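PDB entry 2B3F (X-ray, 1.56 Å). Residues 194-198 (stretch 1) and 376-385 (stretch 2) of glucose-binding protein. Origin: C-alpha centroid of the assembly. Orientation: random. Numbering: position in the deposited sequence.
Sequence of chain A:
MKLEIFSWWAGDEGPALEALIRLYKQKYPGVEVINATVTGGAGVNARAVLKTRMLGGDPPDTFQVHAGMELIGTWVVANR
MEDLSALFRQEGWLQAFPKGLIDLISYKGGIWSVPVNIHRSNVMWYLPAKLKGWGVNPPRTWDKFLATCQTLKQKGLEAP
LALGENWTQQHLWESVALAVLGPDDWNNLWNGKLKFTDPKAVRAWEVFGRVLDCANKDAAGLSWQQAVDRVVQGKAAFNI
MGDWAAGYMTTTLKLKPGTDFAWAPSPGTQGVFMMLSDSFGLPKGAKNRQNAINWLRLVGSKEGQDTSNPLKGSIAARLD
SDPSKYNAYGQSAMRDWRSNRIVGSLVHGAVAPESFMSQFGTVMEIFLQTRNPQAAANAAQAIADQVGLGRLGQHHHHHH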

ATOM      1  N   LEU A 194      21.019  -8.741  -4.175  1.00 23.58           N
ATOM      2  CA  LEU A 194      21.092  -9.367  -2.859  1.00 23.29           C
ATOM      3  C   LEU A 194      20.125 -10.539  -2.846  1.00 22.81           C
ATOM      4  O   LEU A 194      18.936 -10.377  -3.141  1.00 22.16           O
ATOM      5  CB  LEU A 194      20.744  -8.379  -1.756  1.00 22.67           C
ATOM      6  CG  LEU A 194      20.799  -8.891  -0.309  1.00 23.26           C
ATOM      7  CD1 LEU A 194      22.219  -9.138   0.166  1.00 24.48           C
ATOM      8  CD2 LEU A 194      20.132  -7.895   0.583  1.00 23.28           C
ATOM      9  N   LYS A 195      20.647 -11.713  -2.498  1.00 22.49           N
ATOM     10  CA  LYS A 195      19.836 -12.910  -2.377  1.00 22.64           C
ATOM     11  C   LYS A 195      19.089 -12.906  -1.039  1.00 21.36           C
ATOM     12  O   LYS A 195      19.582 -12.373  -0.037  1.00 20.34           O
ATOM     13  CB  LYS A 195      20.701 -14.171  -2.498  1.00 22.91           C
ATOM     14  CG  LYS A 195      21.279 -14.392  -3.899  1.00 25.90           C
ATOM     15  CD  LYS A 195      21.841 -15.812  -4.100  1.00 26.90           C
ATOM     16  CE  LYS A 195      20.716 -16.876  -4.201  1.00 31.48           C
ATOM     17  NZ  LYS A 195      21.103 -18.280  -4.644  1.00 31.86           N
ATOM     18  N   PHE A 196      17.896 -13.507  -1.050  1.00 20.06           N
ATOM     19  CA  PHE A 196      17.091 -13.672   0.159  1.00 20.36           C
ATOM     20  C   PHE A 196      17.782 -14.574   1.180  1.00 20.21           C
ATOM     21  O   PHE A 196      17.518 -14.483   2.362  1.00 19.90           O
ATOM     22  CB  PHE A 196      15.707 -14.234  -0.187  1.00 19.43           C
ATOM     23  CG  PHE A 196      14.831 -13.252  -0.920  1.00 17.72           C
ATOM     24  CD1 PHE A 196      14.019 -12.384  -0.218  1.00 19.39           C
ATOM     25  CD2 PHE A 196      14.856 -13.174  -2.303  1.00 19.05           C
ATOM     26  CE1 PHE A 196      13.217 -11.466  -0.894  1.00 18.49           C
ATOM     27  CE2 PHE A 196      14.073 -12.244  -2.975  1.00 18.71           C
ATOM     28  CZ  PHE A 196      13.264 -11.403  -2.266  1.00 18.37           C
ATOM     29  N   THR A 197      18.669 -15.431   0.694  1.00 20.97           N
ATOM     30  CA  THR A 197      19.449 -16.333   1.530  1.00 21.96           C
ATOM     31  C   THR A 197      20.738 -15.702   2.069  1.00 23.11           C
ATOM     32  O   THR A 197      21.456 -16.340   2.833  1.00 23.62           O
ATOM     33  CB  THR A 197      19.822 -17.595   0.748  1.00 21.57           C
ATOM     34  OG1 THR A 197      20.409 -17.216  -0.501  1.00 23.16           O
ATOM     35  CG2 THR A 197      18.603 -18.448   0.492  1.00 22.29           C
ATOM     36  N   ASP A 198      21.036 -14.467   1.686  1.00 23.92           N
ATOM     37  CA  ASP A 198      22.151 -13.741   2.297  1.00 23.89           C
ATOM     38  C   ASP A 198      21.885 -13.567   3.787  1.00 24.11           C
ATOM     39  O   ASP A 198      20.759 -13.238   4.188  1.00 23.53           O
ATOM     40  CB  ASP A 198      22.338 -12.362   1.672  1.00 24.70           C
ATOM     41  CG  ASP A 198      23.633 -11.697   2.122  1.00 24.92           C
ATOM     42  OD1 ASP A 198      23.671 -11.083   3.210  1.00 26.31           O
ATOM     43  OD2 ASP A 198      24.610 -11.809   1.366  1.00 30.19           O
ATOM     44  N   ALA A 376      12.323 -19.742   5.658  1.00 18.43           N
ATOM     45  CA  ALA A 376      11.564 -18.640   5.019  1.00 18.14           C
ATOM     46  C   ALA A 376      12.441 -17.995   3.965  1.00 18.21           C
ATOM     47  O   ALA A 376      12.000 -17.740   2.840  1.00 18.42           O
ATOM     48  CB  ALA A 376      11.154 -17.610   6.037  1.00 18.02           C
ATOM     49  N   ALA A 377      13.686 -17.722   4.342  1.00 18.30           N
ATOM     50  CA  ALA A 377      14.644 -17.125   3.412  1.00 18.75           C
ATOM     51  C   ALA A 377      14.859 -18.003   2.174  1.00 19.11           C
ATOM     52  O   ALA A 377      14.846 -17.527   1.008  1.00 18.07           O
ATOM     53  CB  ALA A 377      15.960 -16.851   4.113  1.00 19.32           C
ATOM     54  N   ASN A 378      15.067 -19.295   2.423  1.00 18.97           N
ATOM     55  CA  ASN A 378      15.261 -20.245   1.350  1.00 19.50           C
ATOM     56  C   ASN A 378      14.043 -20.315   0.438  1.00 18.37           C
ATOM     57  O   ASN A 378      14.192 -20.423  -0.785  1.00 18.05           O
ATOM     58  CB  ASN A 378      15.552 -21.643   1.903  1.00 19.77           C
ATOM     59  CG  ASN A 378      16.922 -21.749   2.579  1.00 22.95           C
ATOM     60  OD1 ASN A 378      17.755 -20.849   2.471  1.00 25.10           O
ATOM     61  ND2 ASN A 378      17.147 -22.860   3.308  1.00 23.15           N
ATOM     62  N   ALA A 379      12.854 -20.258   1.041  1.00 17.47           N
ATOM     63  CA  ALA A 379      11.595 -20.279   0.287  1.00 17.61           C
ATOM     64  C   ALA A 379      11.449 -19.048  -0.614  1.00 17.27           C
ATOM     65  O   ALA A 379      11.093 -19.167  -1.773  1.00 17.27           O
ATOM     66  CB  ALA A 379      10.408 -20.388   1.209  1.00 17.37           C
ATOM     67  N   ALA A 380      11.749 -17.869  -0.081  1.00 16.96           N
ATOM     68  CA  ALA A 380      11.644 -16.641  -0.876  1.00 16.72           C
ATOM     69  C   ALA A 380      12.631 -16.698  -2.020  1.00 16.95           C
ATOM     70  O   ALA A 380      12.317 -16.266  -3.130  1.00 16.59           O
ATOM     71  CB  ALA A 380      11.900 -15.422  -0.010  1.00 16.58           C
ATOM     72  N   GLN A 381      13.828 -17.234  -1.762  1.00 16.91           N
ATOM     73  CA  GLN A 381      14.816 -17.375  -2.845  1.00 17.34           C
ATOM     74  C   GLN A 381      14.352 -18.353  -3.945  1.00 17.63           C
ATOM     75  O   GLN A 381      14.547 -18.107  -5.127  1.00 17.26           O
ATOM     76  CB  GLN A 381      16.187 -17.803  -2.316  1.00 18.08           C
ATOM     77  CG  GLN A 381      17.312 -17.684  -3.363  1.00 18.05           C
ATOM     78  CD  GLN A 381      17.484 -16.252  -3.847  1.00 19.52           C
ATOM     79  OE1 GLN A 381      17.622 -15.337  -3.034  1.00 21.64           O
ATOM     80  NE2 GLN A 381      17.454 -16.053  -5.157  1.00 19.06           N
ATOM     81  N   ALA A 382      13.721 -19.448  -3.548  1.00 17.41           N
ATOM     82  CA  ALA A 382      13.243 -20.419  -4.527  1.00 18.03           C
ATOM     83  C   ALA A 382      12.192 -19.763  -5.451  1.00 18.24           C
ATOM     84  O   ALA A 382      12.212 -19.939  -6.676  1.00 17.62           O
ATOM     85  CB  ALA A 382      12.676 -21.644  -3.813  1.00 18.36           C
ATOM     86  N   ILE A 383      11.270 -19.008  -4.873  1.00 18.57           N
ATOM     87  CA  ILE A 383      10.270 -18.306  -5.681  1.00 18.56           C
ATOM     88  C   ILE A 383      10.955 -17.304  -6.611  1.00 18.39           C
ATOM     89  O   ILE A 383      10.626 -17.227  -7.792  1.00 18.08           O
ATOM     90  CB  ILE A 383       9.255 -17.579  -4.801  1.00 18.88           C
ATOM     91  CG1 ILE A 383       8.540 -18.566  -3.877  1.00 20.19           C
ATOM     92  CG2 ILE A 383       8.251 -16.778  -5.659  1.00 20.16           C
ATOM     93  CD1 ILE A 383       7.907 -19.696  -4.554  1.00 23.07           C
ATOM     94  N   ALA A 384      11.910 -16.541  -6.075  1.00 17.85           N
ATOM     95  CA  ALA A 384      12.632 -15.554  -6.880  1.00 18.33           C
ATOM     96  C   ALA A 384      13.284 -16.238  -8.083  1.00 19.19           C
ATOM     97  O   ALA A 384      13.189 -15.769  -9.226  1.00 18.76           O
ATOM     98  CB  ALA A 384      13.675 -14.834  -6.021  1.00 18.19           C
ATOM     99  N   ASP A 385      13.896 -17.390  -7.833  1.00 19.18           N
ATOM    100  CA  ASP A 385      14.546 -18.148  -8.903  1.00 19.82           C
ATOM    101  C   ASP A 385      13.531 -18.680  -9.924  1.00 19.89           C
ATOM    102  O   ASP A 385      13.789 -18.651 -11.130  1.00 20.35           O
ATOM    103  CB  ASP A 385      15.334 -19.316  -8.319  1.00 19.76           C
ATOM    104  CG  ASP A 385      16.530 -18.874  -7.495  1.00 22.04           C
ATOM    105  OD1 ASP A 385      17.023 -17.741  -7.671  1.00 23.92           O
ATOM    106  OD2 ASP A 385      16.977 -19.691  -6.663  1.00 25.32           O
TER
HETATM  107  O   HOH W   1      19.723 -17.874  -7.048  1.00 51.85           O

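A short turn docks here against one flank of a helix, and two residues, Phe 196 and Gln 381, cover the most surface. Residues 195 to 198 form a type I beta turn, closed by Asp 198 N to Lys 195 O at 3.1 Å, and the turn brings Phe 196 to the helix with its CA-to-CB bond pointing toward it. Alanines line the helix where the ring lies. Ala 380 CB lies over one face of the phenyl ring, 4.1 Å from the ring centroid, a CH-pi contact, while Ala 384 CB, one helical turn on, comes within 4.0 Å of Phe 196 CE2. Ala 377 CB sits 3.3 Å from Phe 196 O.

Gln 381 supplies the direct hydrogen bond between the stretches. Its chi1 t, chi2 p conformation brings the amide to the turn, where Phe 196 N donates to Gln 381 OE1 at 2.7 Å, giving the backbone NH of Phe 196 an acceptor in the side chain of Gln 381. The other end of the amide is used too: Gln 381 NE2 donates to Asp 385 OD1 at 3.1 Å. Asp 385 OD1 accepts from water 1 at 2.8 Å, and the same water accepts from Lys 195 NZ at 2.8 Å, so the lysine is tied to the helix indirectly. Thr 197 fills the margin, its CG2 3.8 Å from Gln 381 CB.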